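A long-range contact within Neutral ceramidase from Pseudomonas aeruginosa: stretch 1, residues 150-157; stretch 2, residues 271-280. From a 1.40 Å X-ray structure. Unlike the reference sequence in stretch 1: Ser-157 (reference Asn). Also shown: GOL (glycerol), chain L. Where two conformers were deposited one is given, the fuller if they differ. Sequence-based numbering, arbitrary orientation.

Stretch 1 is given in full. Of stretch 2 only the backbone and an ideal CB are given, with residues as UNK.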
# COMPACT_ATOMS: atom_id res chain seq x y z
N SER A 150 1.73 -8.40 -20.99
CA SER A 150 0.61 -8.82 -20.18
C SER A 150 0.39 -10.32 -20.29
O SER A 150 0.92 -10.98 -21.22
CB SER A 150 -0.64 -8.03 -20.57
OG SER A 150 -1.13 -8.44 -21.83
N GLY A 151 -0.33 -10.87 -19.31
CA GLY A 151 -0.66 -12.29 -19.30
C GLY A 151 -1.77 -12.57 -18.32
O GLY A 151 -2.16 -11.69 -17.55
N GLU A 152 -2.26 -13.80 -18.34
CA GLU A 152 -3.40 -14.15 -17.53
C GLU A 152 -2.95 -14.98 -16.34
O GLU A 152 -2.32 -16.03 -16.48
CB GLU A 152 -4.47 -14.90 -18.35
CG GLU A 152 -5.13 -14.04 -19.43
CD GLU A 152 -6.54 -14.49 -19.80
OE1 GLU A 152 -6.93 -15.62 -19.44
OE2 GLU A 152 -7.26 -13.71 -20.48
N LEU A 153 -3.30 -14.49 -15.15
CA LEU A 153 -2.96 -15.18 -13.89
C LEU A 153 -4.26 -15.76 -13.32
O LEU A 153 -5.14 -15.00 -12.90
CB LEU A 153 -2.27 -14.19 -12.91
CG LEU A 153 -2.00 -14.68 -11.49
CD1 LEU A 153 -1.22 -16.01 -11.50
CD2 LEU A 153 -1.24 -13.60 -10.69
N ARG A 154 -4.38 -17.10 -13.32
CA ARG A 154 -5.67 -17.78 -13.06
C ARG A 154 -6.11 -18.04 -11.62
O ARG A 154 -7.31 -17.94 -11.30
CB ARG A 154 -5.70 -19.17 -13.73
CG ARG A 154 -5.44 -19.21 -15.20
CD ARG A 154 -5.69 -20.64 -15.73
NE ARG A 154 -4.87 -21.69 -15.13
CZ ARG A 154 -3.60 -21.95 -15.44
NH1 ARG A 154 -2.97 -21.23 -16.37
NH2 ARG A 154 -2.95 -22.94 -14.83
N ASN A 155 -5.15 -18.44 -10.79
CA ASN A 155 -5.38 -19.16 -9.51
C ASN A 155 -4.91 -18.35 -8.27
O ASN A 155 -4.71 -18.91 -7.17
CB ASN A 155 -4.57 -20.47 -9.60
CG ASN A 155 -4.93 -21.48 -8.53
OD1 ASN A 155 -6.10 -21.71 -8.21
ND2 ASN A 155 -3.90 -22.13 -7.98
N ALA A 156 -4.73 -17.04 -8.44
CA ALA A 156 -4.24 -16.20 -7.33
C ALA A 156 -5.37 -15.45 -6.59
O ALA A 156 -5.18 -15.01 -5.45
CB ALA A 156 -3.16 -15.22 -7.83
N SER A 157 -6.52 -15.29 -7.24
CA SER A 157 -7.61 -14.45 -6.74
C SER A 157 -8.97 -15.10 -6.90
O SER A 157 -9.13 -16.11 -7.60
CB SER A 157 -7.63 -13.11 -7.47
OG SER A 157 -7.78 -13.33 -8.87
N UNK A 271 2.52 -17.86 -0.41
CA UNK A 271 2.00 -18.57 -1.57
C UNK A 271 1.34 -17.64 -2.58
O UNK A 271 1.61 -17.73 -3.77
CB UNK A 271 1.00 -19.63 -1.12
N UNK A 272 0.46 -16.76 -2.12
CA UNK A 272 -0.23 -15.82 -3.02
C UNK A 272 0.77 -14.82 -3.59
O UNK A 272 0.71 -14.44 -4.77
CB UNK A 272 -1.35 -15.09 -2.29
N UNK A 273 1.73 -14.39 -2.77
CA UNK A 273 2.83 -13.58 -3.30
C UNK A 273 3.61 -14.29 -4.38
O UNK A 273 3.92 -13.71 -5.43
CB UNK A 273 3.78 -13.18 -2.17
N UNK A 274 3.94 -15.55 -4.14
CA UNK A 274 4.70 -16.31 -5.14
C UNK A 274 3.92 -16.50 -6.43
O UNK A 274 4.52 -16.47 -7.51
CB UNK A 274 5.10 -17.68 -4.58
N UNK A 275 2.60 -16.69 -6.34
CA UNK A 275 1.80 -16.84 -7.56
C UNK A 275 1.86 -15.59 -8.43
O UNK A 275 2.04 -15.67 -9.65
CB UNK A 275 0.35 -17.15 -7.20
N UNK A 276 1.83 -14.43 -7.77
CA UNK A 276 1.93 -13.14 -8.49
C UNK A 276 3.32 -12.96 -9.05
O UNK A 276 3.49 -12.56 -10.20
CB UNK A 276 1.58 -11.97 -7.57
N UNK A 277 4.33 -13.23 -8.22
CA UNK A 277 5.70 -13.12 -8.65
C UNK A 277 5.95 -13.96 -9.90
O UNK A 277 6.59 -13.49 -10.85
CB UNK A 277 6.64 -13.54 -7.52
N UNK A 278 5.48 -15.22 -9.88
CA UNK A 278 5.85 -16.15 -10.95
C UNK A 278 5.33 -15.63 -12.29
O UNK A 278 6.03 -15.66 -13.30
CB UNK A 278 5.30 -17.55 -10.67
N UNK A 279 4.12 -15.09 -12.27
CA UNK A 279 3.54 -14.54 -13.49
C UNK A 279 4.26 -13.29 -13.95
O UNK A 279 4.50 -13.11 -15.17
CB UNK A 279 2.06 -14.23 -13.28
N UNK A 280 4.62 -12.40 -13.01
CA UNK A 280 5.31 -11.15 -13.36
C UNK A 280 6.65 -11.46 -13.98
O UNK A 280 7.03 -10.87 -14.98
CB UNK A 280 5.49 -10.26 -12.13
C1 GOL L . -0.43 -19.70 -14.93
O1 GOL L . -0.27 -18.65 -15.86
C2 GOL L . -1.19 -19.13 -13.74
O2 GOL L . -2.30 -18.45 -14.22
C3 GOL L . -1.74 -20.19 -12.81
O3 GOL L . -2.66 -19.53 -11.96

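Stretch 2 is helical throughout. Stretch 1 runs past one side of it, so positions about one turn apart meet it.

Position 271 has a sideways CA-to-CB bond, and nothing of stretch 1 lies within 5.5 Å of the ideal CB. Many side chains would fit. The residue is Glu-271. It touches nothing in stretch 1, but its carboxylate reaches forward along the helix, toward 275, and its role appears there.

Position 272 also points sideways. Its ideal CB is 5.0 Å from Ala-156 O, so a medium-sized side chain could reach the Ala-156 backbone. An aliphatic or a small polar group would suit. It is Ile-272, with both chi angles m. Its CG2 lies 3.9 Å from Ala-156 O, a packing contact.

Positions 273 and 274 are out of reach of stretch 1. They are Gly-273 and Leu-274. The helical angles at 273 do not demand glycine.

Position 275 points toward stretch 1. The ideal CB is 4.1 Å from Ala-156 CB and 4.7 Å from Leu-153 CD1, so the base of the side chain meets apolar groups. Farther out is the carbonyl of Asn-155, an acceptor. A long side chain with an aliphatic stem and a donor at its end would use both; a shorter apolar one would use only the first. The residue is Arg-275. Its CB packs 4.1 Å from Ala-156 CB. The chain extends (m, t, t), and NH1 donates a hydrogen bond to Asn-155 O at 2.7 Å. Asn-155 ND2 lies over one face of the guanidinium, 3.3 Å from Arg-275 NH1; both are donors, so this is no hydrogen bond. Glu-271 holds the other nitrogens: NE is 2.8 Å and NH2 3.0 Å from Glu-271 OE2, in a salt bridge.

Position 276 points sideways, with its ideal CB 4.5 Å from Leu-153 CD2. A side chain with an aliphatic first portion would suit, whether or not it ends in a polar group. It is Gln-276. Its CG lies 4.1 Å from Leu-153 CD2. The amide turns back, and NE2 donates to Ile-272 O at 3.3 Å.

Position 277 points away and 278 sideways, neither with stretch 1 near its ideal CB. They are Phe-277 and Ala-278.

Position 279 points toward stretch 1, its ideal CB 4.1 Å from Leu-153 CD1. Beyond lie Gly-151, which leaves room, the carbonyl of Glu-152 and glycerol O1. A long, flexible donor fits best, though a shorter apolar group could pack on Leu-153. The residue is Lys-279. Its CG is 4.0 Å from Leu-153 CB. Its CE passes 3.7 Å from Gly-151 C; an ideal CB on Gly-151 would sit 2.8 Å from this CE, a clash. NZ makes a weak hydrogen bond to Glu-152 O at 3.1 Å and a hydrogen bond to glycerol O1 at 2.9 Å. A water links Lys-279 NZ to Glu-152 N.

Position 280 points away and is unconstrained by stretch 1. It is Ala-280.

Stretch 2 (271-280) EIGLRQFAKA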
# COMPACT_ATOMS: atom_id res chain seq x y z
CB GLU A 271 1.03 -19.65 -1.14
CG GLU A 271 0.38 -20.45 -2.29
CD GLU A 271 1.37 -21.20 -3.18
OE1 GLU A 271 2.54 -21.45 -2.78
OE2 GLU A 271 0.96 -21.58 -4.30
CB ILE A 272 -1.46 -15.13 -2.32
CG1 ILE A 272 -2.47 -16.19 -1.86
CG2 ILE A 272 -2.15 -14.05 -3.22
CD1 ILE A 272 -3.00 -17.13 -3.01
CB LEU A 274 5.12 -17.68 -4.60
CG LEU A 274 6.27 -17.62 -3.60
CD1 LEU A 274 6.48 -19.00 -3.00
CD2 LEU A 274 7.56 -17.12 -4.24
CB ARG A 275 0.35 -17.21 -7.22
CG ARG A 275 0.24 -18.62 -6.66
CD ARG A 275 -1.16 -18.96 -6.25
NE ARG A 275 -1.15 -20.22 -5.51
CZ ARG A 275 -2.22 -20.85 -5.03
NH1 ARG A 275 -3.44 -20.36 -5.21
NH2 ARG A 275 -2.05 -21.99 -4.36
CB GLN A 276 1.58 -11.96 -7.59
CG GLN A 276 0.11 -11.99 -7.19
CD GLN A 276 -0.20 -10.93 -6.18
OE1 GLN A 276 -0.41 -9.78 -6.55
NE2 GLN A 276 -0.21 -11.28 -4.90
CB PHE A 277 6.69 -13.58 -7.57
CG PHE A 277 8.05 -13.83 -8.13
CD1 PHE A 277 8.88 -12.77 -8.46
CD2 PHE A 277 8.44 -15.12 -8.46
CE1 PHE A 277 10.14 -13.00 -9.08
CE2 PHE A 277 9.68 -15.36 -9.06
CZ PHE A 277 10.52 -14.30 -9.39
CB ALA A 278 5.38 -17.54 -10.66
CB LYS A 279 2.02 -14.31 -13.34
CG LYS A 279 1.30 -13.98 -14.68
CD LYS A 279 1.35 -15.20 -15.60
CE LYS A 279 0.69 -15.00 -16.94
NZ LYS A 279 0.60 -16.38 -17.52
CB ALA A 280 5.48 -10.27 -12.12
O HOH W 1 -0.65 -15.62 -19.91
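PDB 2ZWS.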